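Local coordinates for minor fimbrium subunit Mfa5 (Porphyromonas gingivalis ATCC 33277, PDB 6TO1), which serves as an accessory tip subunit of the minor (Mfa1) fimbriae, pili that mediate biofilm formation and adhesion to host cells and other bacteria, at residues H536-N541 with S558-L563; D607-R612 with Y641-Y646. All blocks are in the same frame, centred on the assembly; numbering follows the deposited sequence.

Contact 1 (H536-N541 with S558-L563); sequences HYVLVN and SEAHVL. With PO4 (phosphate ion), chain E.
Val538 and Val562 face each other as an antiparallel non-hydrogen-bonded pair, their CA atoms 4.6 Å apart, while the touching parts, Tyr537-Leu539 and Ala560-Leu563, run 117° apart. Two backbone bonds flank this pair. Leu563 N gives a nearly straight bond to Tyr537 O at 2.8 Å. Leu539 N reaches His561 O at 2.9 Å, but the bond is bent, with 136° at the hydrogen. His561 O also takes a CA-H...O contact from Val538 CA at 3.2 Å, so one carbonyl is met by two neighbouring donors. The side chains around this short pairing are mostly apolar. Ala560 CB packs against Val538 CB and lies 3.4 Å from Leu539 O. The Leu539 and His561 side chains cross obliquely: Leu539 CB lies against His561 CB, and Leu539 CD2 approaches CB and CD2 of His561. The side chains of Leu539 and Leu563 cross at about a right angle, with Leu563 CD1 4.0 Å from Leu539 CB. With CG anti to the backbone N (chi1 178°), the His561 ring stands beside Leu539, and its ND1 meets phosphate O4 at 2.7 Å, in the ring plane and almost straight. The phosphate probably comes from the crystallisation liquor, and Ala549 N also binds it. The contact joins the C-terminal part of strand 530-539 to the short, weakly bonded strand 562-563. Strand 634-643 runs parallel to 530-539, with backbone bonds to His536, Val538 and the following Val540. Leu539 and Leu563 both touch Tyr611 of strand 610-614, and Tyr537 OH bonds to Thr599 and Asp567.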
ATOM      1  N   HIS A 536     -32.455  47.738  12.899  1.00 22.64           N
ATOM      2  CA  HIS A 536     -33.776  47.387  13.389  1.00 20.04           C
ATOM      3  C   HIS A 536     -34.522  48.670  13.753  1.00 18.45           C
ATOM      4  O   HIS A 536     -33.907  49.658  14.156  1.00 22.07           O
ATOM      5  CB  HIS A 536     -33.705  46.500  14.626  1.00 23.72           C
ATOM      6  CG  HIS A 536     -32.805  45.312  14.476  1.00 28.47           C
ATOM      7  ND1 HIS A 536     -33.274  44.067  14.108  1.00 29.51           N
ATOM      8  CD2 HIS A 536     -31.470  45.178  14.665  1.00 29.36           C
ATOM      9  CE1 HIS A 536     -32.262  43.212  14.078  1.00 28.99           C
ATOM     10  NE2 HIS A 536     -31.153  43.863  14.397  1.00 23.23           N
ATOM     11  N   TYR A 537     -35.841  48.631  13.613  1.00 23.41           N
ATOM     12  CA  TYR A 537     -36.708  49.804  13.768  1.00 23.51           C
ATOM     13  C   TYR A 537     -37.820  49.438  14.742  1.00 23.33           C
ATOM     14  O   TYR A 537     -38.774  48.740  14.382  1.00 25.45           O
ATOM     15  CB  TYR A 537     -37.245  50.232  12.409  1.00 19.54           C
ATOM     16  CG  TYR A 537     -36.140  50.476  11.404  1.00 18.98           C
ATOM     17  CD1 TYR A 537     -35.523  51.705  11.318  1.00 21.66           C
ATOM     18  CD2 TYR A 537     -35.649  49.431  10.583  1.00 23.65           C
ATOM     19  CE1 TYR A 537     -34.504  51.932  10.459  1.00 22.74           C
ATOM     20  CE2 TYR A 537     -34.630  49.663   9.687  1.00 23.80           C
ATOM     21  CZ  TYR A 537     -34.057  50.915   9.629  1.00 25.57           C
ATOM     22  OH  TYR A 537     -33.021  51.209   8.773  1.00 24.39           O
ATOM     23  N   VAL A 538     -37.687  49.900  15.983  1.00 22.23           N
ATOM     24  CA  VAL A 538     -38.509  49.397  17.070  1.00 24.79           C
ATOM     25  C   VAL A 538     -39.198  50.518  17.839  1.00 24.27           C
ATOM     26  O   VAL A 538     -38.784  51.676  17.824  1.00 23.13           O
ATOM     27  CB  VAL A 538     -37.672  48.524  18.047  1.00 25.61           C
ATOM     28  CG1 VAL A 538     -37.092  47.295  17.299  1.00 27.51           C
ATOM     29  CG2 VAL A 538     -36.575  49.326  18.689  1.00 30.93           C
ATOM     30  N   LEU A 539     -40.204  50.115  18.599  1.00 22.88           N
ATOM     31  CA  LEU A 539     -41.144  51.003  19.261  1.00 25.17           C
ATOM     32  C   LEU A 539     -40.744  51.237  20.708  1.00 35.27           C
ATOM     33  O   LEU A 539     -40.420  50.289  21.430  1.00 30.60           O
ATOM     34  CB  LEU A 539     -42.546  50.393  19.193  1.00 27.70           C
ATOM     35  CG  LEU A 539     -43.713  51.147  19.851  1.00 28.52           C
ATOM     36  CD1 LEU A 539     -43.870  52.464  19.106  1.00 26.47           C
ATOM     37  CD2 LEU A 539     -45.006  50.364  19.844  1.00 30.29           C
ATOM     38  N   VAL A 540     -40.745  52.505  21.122  1.00 25.33           N
ATOM     39  CA  VAL A 540     -40.648  52.857  22.533  1.00 27.88           C
ATOM     40  C   VAL A 540     -41.865  53.695  22.899  1.00 33.19           C
ATOM     41  O   VAL A 540     -42.546  54.279  22.045  1.00 28.63           O
ATOM     42  CB  VAL A 540     -39.359  53.613  22.895  1.00 28.11           C
ATOM     43  CG1 VAL A 540     -38.133  52.757  22.625  1.00 25.51           C
ATOM     44  CG2 VAL A 540     -39.289  54.945  22.131  1.00 27.10           C
ATOM     45  N   ASN A 541     -42.137  53.761  24.192  1.00 32.08           N
ATOM     46  CA  ASN A 541     -43.219  54.615  24.633  1.00 34.08           C
ATOM     47  C   ASN A 541     -42.727  56.048  24.828  1.00 29.44           C
ATOM     48  O   ASN A 541     -41.576  56.406  24.540  1.00 30.53           O
ATOM     49  CB  ASN A 541     -43.877  54.046  25.900  1.00 28.99           C
ATOM     50  CG  ASN A 541     -42.957  54.021  27.088  1.00 32.77           C
ATOM     51  OD1 ASN A 541     -41.970  54.747  27.140  1.00 32.27           O
ATOM     52  ND2 ASN A 541     -43.289  53.191  28.077  1.00 41.69           N
ATOM     53  N   SER A 558     -34.292  44.865  21.781  1.00 32.18           N
ATOM     54  CA  SER A 558     -34.410  43.703  20.909  1.00 30.41           C
ATOM     55  C   SER A 558     -35.722  42.974  21.109  1.00 28.60           C
ATOM     56  O   SER A 558     -36.092  42.156  20.263  1.00 43.39           O
ATOM     57  CB  SER A 558     -33.240  42.745  21.129  1.00 41.26           C
ATOM     58  OG  SER A 558     -33.162  42.344  22.477  1.00 35.54           O
ATOM     59  N   GLU A 559     -36.433  43.254  22.199  1.00 31.72           N
ATOM     60  CA  GLU A 559     -37.730  42.651  22.450  1.00 36.51           C
ATOM     61  C   GLU A 559     -38.886  43.549  22.045  1.00 39.08           C
ATOM     62  O   GLU A 559     -40.043  43.124  22.125  1.00 35.17           O
ATOM     63  CB  GLU A 559     -37.877  42.305  23.940  1.00 47.02           C
ATOM     64  CG  GLU A 559     -36.928  41.217  24.453  1.00 49.01           C
ATOM     65  CD  GLU A 559     -36.707  41.312  25.960  1.00 56.49           C
ATOM     66  OE1 GLU A 559     -37.484  40.700  26.721  1.00 65.87           O
ATOM     67  OE2 GLU A 559     -35.767  42.017  26.390  1.00 58.49           O
ATOM     68  N   ALA A 560     -38.604  44.782  21.642  1.00 41.33           N
ATOM     69  CA  ALA A 560     -39.670  45.734  21.395  1.00 40.00           C
ATOM     70  C   ALA A 560     -40.342  45.461  20.057  1.00 33.17           C
ATOM     71  O   ALA A 560     -39.789  44.815  19.161  1.00 35.61           O
ATOM     72  CB  ALA A 560     -39.130  47.169  21.425  1.00 35.00           C
ATOM     73  N   HIS A 561     -41.548  45.999  19.930  1.00 32.76           N
ATOM     74  CA  HIS A 561     -42.319  45.873  18.714  1.00 29.34           C
ATOM     75  C   HIS A 561     -41.554  46.400  17.512  1.00 36.10           C
ATOM     76  O   HIS A 561     -40.999  47.506  17.542  1.00 29.58           O
ATOM     77  CB  HIS A 561     -43.627  46.633  18.870  1.00 31.75           C
ATOM     78  CG  HIS A 561     -44.491  46.601  17.650  1.00 32.93           C
ATOM     79  ND1 HIS A 561     -45.018  45.433  17.140  1.00 40.05           N
ATOM     80  CD2 HIS A 561     -44.911  47.596  16.830  1.00 31.95           C
ATOM     81  CE1 HIS A 561     -45.745  45.713  16.072  1.00 32.72           C
ATOM     82  NE2 HIS A 561     -45.700  47.020  15.864  1.00 28.61           N
ATOM     83  N   VAL A 562     -41.546  45.605  16.447  1.00 30.17           N
ATOM     84  CA  VAL A 562     -40.886  45.961  15.197  1.00 34.21           C
ATOM     85  C   VAL A 562     -41.853  46.764  14.333  1.00 34.00           C
ATOM     86  O   VAL A 562     -42.951  46.294  14.013  1.00 32.34           O
ATOM     87  CB  VAL A 562     -40.396  44.707  14.450  1.00 27.10           C
ATOM     88  CG1 VAL A 562     -39.816  45.106  13.114  1.00 29.76           C
ATOM     89  CG2 VAL A 562     -39.383  43.987  15.282  1.00 30.99           C
ATOM     90  N   LEU A 563     -41.429  47.971  13.929  1.00 28.02           N
ATOM     91  CA  LEU A 563     -42.285  48.877  13.168  1.00 30.72           C
ATOM     92  C   LEU A 563     -42.058  48.822  11.667  1.00 28.34           C
ATOM     93  O   LEU A 563     -42.937  49.227  10.900  1.00 26.24           O
ATOM     94  CB  LEU A 563     -42.053  50.328  13.617  1.00 22.99           C
ATOM     95  CG  LEU A 563     -42.493  50.646  15.039  1.00 23.23           C
ATOM     96  CD1 LEU A 563     -41.842  51.939  15.544  1.00 28.25           C
ATOM     97  CD2 LEU A 563     -44.012  50.746  15.068  1.00 26.51           C
TER
HETATM   98  P   PO4 E1104     -45.178  42.891  19.644  1.00 43.03           P
HETATM   99  O1  PO4 E1104     -43.991  43.392  20.427  1.00 47.31           O
HETATM  100  O2  PO4 E1104     -46.407  43.715  19.951  1.00 50.06           O
HETATM  101  O3  PO4 E1104     -45.400  41.454  20.047  1.00 53.29           O
HETATM  102  O4  PO4 E1104     -44.891  42.933  18.154  1.00 39.56           O

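Contact 2 (D607-R612 with Y641-Y646); sequences DGKRYR and YKLLNY
Arg610 sets CG anti to its backbone N (chi1 -175°) and bends at chi3 (-71°), and its NH1 meets Tyr646 OH. The bond from Arg610 NH1 to Tyr646 OH is 2.8 Å long and lies in the guanidinium plane. The guanidinium and tyrosine ring planes stand 87° apart. Arg610 CG and CD also pack on Leu644 CD1. Strands 610-614 and 634-643 pair antiparallel here. Arg612 and Lys642 exchange two backbone bonds, and Leu644 N bonds to Arg610 O at 2.8 Å. A water joins Arg610 N to Leu644 O. Tyr611 and Leu643 are a non-hydrogen-bonded pair, with Leu643 CD1 3.8 Å from Tyr611 CE1. Tyr611 CB meets Tyr641 CB at 3.8 Å, and Tyr641 OH bonds to Asn600 O. Asp607 OD1 accepts from Lys609 N, an Asx turn just before the strand. The side chains of Arg612 and Lys642 lie side by side and point the same way. Lys642 CE is 3.5 Å from Arg612 NH2, and Lys642 NZ is 3.7 Å from the same atom. Two like charges this close would probably repel, though Arg612 NH1 has a hydrogen bond of its own nearby; the contact probably rests on the backbone bonds, the Arg610-Tyr646 bond and the apolar contacts.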
ATOM      1  N   ASP A 607     -51.664  50.739   9.292  1.00 41.18           N
ATOM      2  CA  ASP A 607     -52.849  51.265   9.952  1.00 34.04           C
ATOM      3  C   ASP A 607     -52.901  52.821   9.949  1.00 34.71           C
ATOM      4  O   ASP A 607     -53.786  53.381  10.602  1.00 42.08           O
ATOM      5  CB  ASP A 607     -52.897  50.739  11.385  1.00 47.64           C
ATOM      6  CG  ASP A 607     -51.650  51.083  12.156  1.00 43.24           C
ATOM      7  OD1 ASP A 607     -50.886  51.923  11.645  1.00 40.46           O
ATOM      8  OD2 ASP A 607     -51.419  50.509  13.242  1.00 49.24           O
ATOM      9  N   GLY A 608     -52.004  53.513   9.247  1.00 37.32           N
ATOM     10  CA  GLY A 608     -52.013  54.961   9.203  1.00 36.25           C
ATOM     11  C   GLY A 608     -51.312  55.655  10.353  1.00 35.08           C
ATOM     12  O   GLY A 608     -51.178  56.885  10.319  1.00 35.68           O
ATOM     13  N   LYS A 609     -50.874  54.917  11.372  1.00 33.39           N
ATOM     14  CA  LYS A 609     -50.150  55.507  12.486  1.00 25.99           C
ATOM     15  C   LYS A 609     -48.764  55.938  12.045  1.00 27.64           C
ATOM     16  O   LYS A 609     -48.156  55.345  11.152  1.00 26.95           O
ATOM     17  CB  LYS A 609     -50.035  54.513  13.639  1.00 29.57           C
ATOM     18  CG  LYS A 609     -51.261  54.434  14.522  1.00 38.20           C
ATOM     19  CD  LYS A 609     -51.347  53.063  15.181  1.00 41.23           C
ATOM     20  CE  LYS A 609     -52.630  52.886  15.987  1.00 53.85           C
ATOM     21  NZ  LYS A 609     -52.348  52.918  17.450  1.00 71.02           N
ATOM     22  N   ARG A 610     -48.270  57.012  12.664  1.00 24.43           N
ATOM     23  CA  ARG A 610     -46.977  57.575  12.319  1.00 24.47           C
ATOM     24  C   ARG A 610     -46.078  57.620  13.545  1.00 26.53           C
ATOM     25  O   ARG A 610     -46.536  57.920  14.654  1.00 23.71           O
ATOM     26  CB  ARG A 610     -47.119  58.975  11.733  1.00 25.46           C
ATOM     27  CG  ARG A 610     -45.820  59.546  11.264  1.00 32.80           C
ATOM     28  CD  ARG A 610     -46.037  60.788  10.432  1.00 30.90           C
ATOM     29  NE  ARG A 610     -46.609  60.450   9.129  1.00 32.79           N
ATOM     30  CZ  ARG A 610     -47.651  61.062   8.585  1.00 37.68           C
ATOM     31  NH1 ARG A 610     -48.252  62.055   9.221  1.00 45.60           N
ATOM     32  NH2 ARG A 610     -48.093  60.673   7.398  1.00 41.29           N
ATOM     33  N   TYR A 611     -44.793  57.322  13.323  1.00 21.97           N
ATOM     34  CA  TYR A 611     -43.800  57.164  14.381  1.00 22.98           C
ATOM     35  C   TYR A 611     -42.580  57.998  14.047  1.00 23.37           C
ATOM     36  O   TYR A 611     -42.121  58.011  12.896  1.00 23.99           O
ATOM     37  CB  TYR A 611     -43.407  55.672  14.539  1.00 24.17           C
ATOM     38  CG  TYR A 611     -44.582  54.820  14.895  1.00 21.05           C
ATOM     39  CD1 TYR A 611     -44.889  54.539  16.217  1.00 25.84           C
ATOM     40  CD2 TYR A 611     -45.445  54.359  13.913  1.00 22.81           C
ATOM     41  CE1 TYR A 611     -46.002  53.808  16.536  1.00 27.08           C
ATOM     42  CE2 TYR A 611     -46.548  53.613  14.233  1.00 25.95           C
ATOM     43  CZ  TYR A 611     -46.818  53.353  15.532  1.00 23.37           C
ATOM     44  OH  TYR A 611     -47.912  52.614  15.843  1.00 29.80           O
ATOM     45  N   ARG A 612     -42.031  58.682  15.052  1.00 19.85           N
ATOM     46  CA  ARG A 612     -40.890  59.537  14.806  1.00 18.22           C
ATOM     47  C   ARG A 612     -39.680  59.046  15.579  1.00 21.69           C
ATOM     48  O   ARG A 612     -39.798  58.569  16.717  1.00 21.71           O
ATOM     49  CB  ARG A 612     -41.144  61.005  15.166  1.00 22.50           C
ATOM     50  CG  ARG A 612     -41.285  61.325  16.644  1.00 24.77           C
ATOM     51  CD  ARG A 612     -40.041  62.057  17.101  1.00 31.78           C
ATOM     52  NE  ARG A 612     -40.138  62.633  18.436  1.00 39.01           N
ATOM     53  CZ  ARG A 612     -39.100  63.113  19.108  1.00 44.42           C
ATOM     54  NH1 ARG A 612     -37.882  63.057  18.568  1.00 37.22           N
ATOM     55  NH2 ARG A 612     -39.276  63.639  20.319  1.00 42.45           N
ATOM     56  N   TYR A 641     -38.400  54.524  17.864  1.00 18.20           N
ATOM     57  CA  TYR A 641     -39.434  55.422  17.372  1.00 19.62           C
ATOM     58  C   TYR A 641     -40.569  55.455  18.378  1.00 24.89           C
ATOM     59  O   TYR A 641     -40.914  54.414  18.950  1.00 25.84           O
ATOM     60  CB  TYR A 641     -39.991  54.958  16.009  1.00 19.07           C
ATOM     61  CG  TYR A 641     -38.936  54.953  14.956  1.00 23.03           C
ATOM     62  CD1 TYR A 641     -38.885  55.929  13.970  1.00 19.42           C
ATOM     63  CD2 TYR A 641     -37.983  53.950  14.934  1.00 23.36           C
ATOM     64  CE1 TYR A 641     -37.887  55.931  13.029  1.00 22.82           C
ATOM     65  CE2 TYR A 641     -36.996  53.944  14.014  1.00 23.30           C
ATOM     66  CZ  TYR A 641     -36.934  54.913  13.064  1.00 24.51           C
ATOM     67  OH  TYR A 641     -35.897  54.848  12.172  1.00 23.26           O
ATOM     68  N   LYS A 642     -41.179  56.628  18.558  1.00 24.25           N
ATOM     69  CA  LYS A 642     -42.405  56.725  19.325  1.00 25.35           C
ATOM     70  C   LYS A 642     -43.544  57.281  18.483  1.00 25.63           C
ATOM     71  O   LYS A 642     -43.352  57.981  17.481  1.00 25.26           O
ATOM     72  CB  LYS A 642     -42.234  57.578  20.601  1.00 31.76           C
ATOM     73  CG  LYS A 642     -41.914  59.023  20.371  1.00 32.81           C
ATOM     74  CD  LYS A 642     -41.773  59.761  21.733  1.00 32.59           C
ATOM     75  CE  LYS A 642     -41.512  61.254  21.522  1.00 48.08           C
ATOM     76  NZ  LYS A 642     -41.423  62.007  22.820  1.00 47.57           N
ATOM     77  N   LEU A 643     -44.748  56.950  18.929  1.00 24.34           N
ATOM     78  CA  LEU A 643     -45.963  57.370  18.254  1.00 31.21           C
ATOM     79  C   LEU A 643     -46.073  58.888  18.220  1.00 29.13           C
ATOM     80  O   LEU A 643     -45.848  59.565  19.237  1.00 24.75           O
ATOM     81  CB  LEU A 643     -47.154  56.745  18.985  1.00 26.50           C
ATOM     82  CG  LEU A 643     -48.550  57.024  18.451  1.00 27.47           C
ATOM     83  CD1 LEU A 643     -48.747  56.363  17.122  1.00 30.54           C
ATOM     84  CD2 LEU A 643     -49.623  56.567  19.459  1.00 41.46           C
ATOM     85  N   LEU A 644     -46.366  59.413  17.026  1.00 26.88           N
ATOM     86  CA  LEU A 644     -46.799  60.796  16.869  1.00 26.43           C
ATOM     87  C   LEU A 644     -48.294  60.877  17.109  1.00 24.83           C
ATOM     88  O   LEU A 644     -49.075  60.341  16.314  1.00 27.48           O
ATOM     89  CB  LEU A 644     -46.516  61.304  15.467  1.00 30.59           C
ATOM     90  CG  LEU A 644     -45.168  61.897  15.133  1.00 29.56           C
ATOM     91  CD1 LEU A 644     -45.131  62.272  13.655  1.00 32.41           C
ATOM     92  CD2 LEU A 644     -44.871  63.104  16.006  1.00 26.71           C
ATOM     93  N   ASN A 645     -48.708  61.583  18.158  1.00 19.92           N
ATOM     94  CA  ASN A 645     -50.132  61.734  18.440  1.00 20.40           C
ATOM     95  C   ASN A 645     -50.641  63.026  17.815  1.00 27.33           C
ATOM     96  O   ASN A 645     -50.110  64.095  18.093  1.00 21.87           O
ATOM     97  CB  ASN A 645     -50.395  61.750  19.949  1.00 26.05           C
ATOM     98  CG  ASN A 645     -50.066  60.430  20.613  1.00 35.21           C
ATOM     99  OD1 ASN A 645     -50.597  59.377  20.235  1.00 33.35           O
ATOM    100  ND2 ASN A 645     -49.179  60.472  21.605  1.00 32.02           N
ATOM    101  N   TYR A 646     -51.663  62.926  16.978  1.00 24.48           N
ATOM    102  CA  TYR A 646     -52.275  64.092  16.357  1.00 24.05           C
ATOM    103  C   TYR A 646     -53.501  64.567  17.125  1.00 27.46           C
ATOM    104  O   TYR A 646     -54.177  65.508  16.690  1.00 24.37           O
ATOM    105  CB  TYR A 646     -52.611  63.748  14.920  1.00 24.63           C
ATOM    106  CG  TYR A 646     -51.349  63.628  14.067  1.00 23.70           C
ATOM    107  CD1 TYR A 646     -50.651  64.755  13.676  1.00 22.80           C
ATOM    108  CD2 TYR A 646     -50.863  62.391  13.665  1.00 24.58           C
ATOM    109  CE1 TYR A 646     -49.510  64.665  12.889  1.00 21.12           C
ATOM    110  CE2 TYR A 646     -49.710  62.287  12.873  1.00 27.06           C
ATOM    111  CZ  TYR A 646     -49.041  63.421  12.489  1.00 24.50           C
ATOM    112  OH  TYR A 646     -47.907  63.357  11.702  1.00 25.40           O
TER
HETATM  113  O   HOH W   1     -50.052  58.608  14.377  1.00 25.26           O

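Contacts 1 and 2 both reach one mixed sheet, their centres about 13 Å apart, far from the centre of the chain. Strands 530-539 and 634-643 are neighbours in it. Val538 O and Tyr641 N, 2.9 Å apart, probably form one of the hydrogen bonds that join the two contacts. Both are partly buried, and their side chains meet where Leu539, Tyr611 and Tyr641 are buried and the partly exposed Leu563 touches both tyrosines. In contact 1 the exposed margin includes Val562, with a phosphate at His561. Contact 2 has more of its backbone paired, and its outer part is polar and cationic, with arginines, a lysine, a tyrosine hydroxyl and a water.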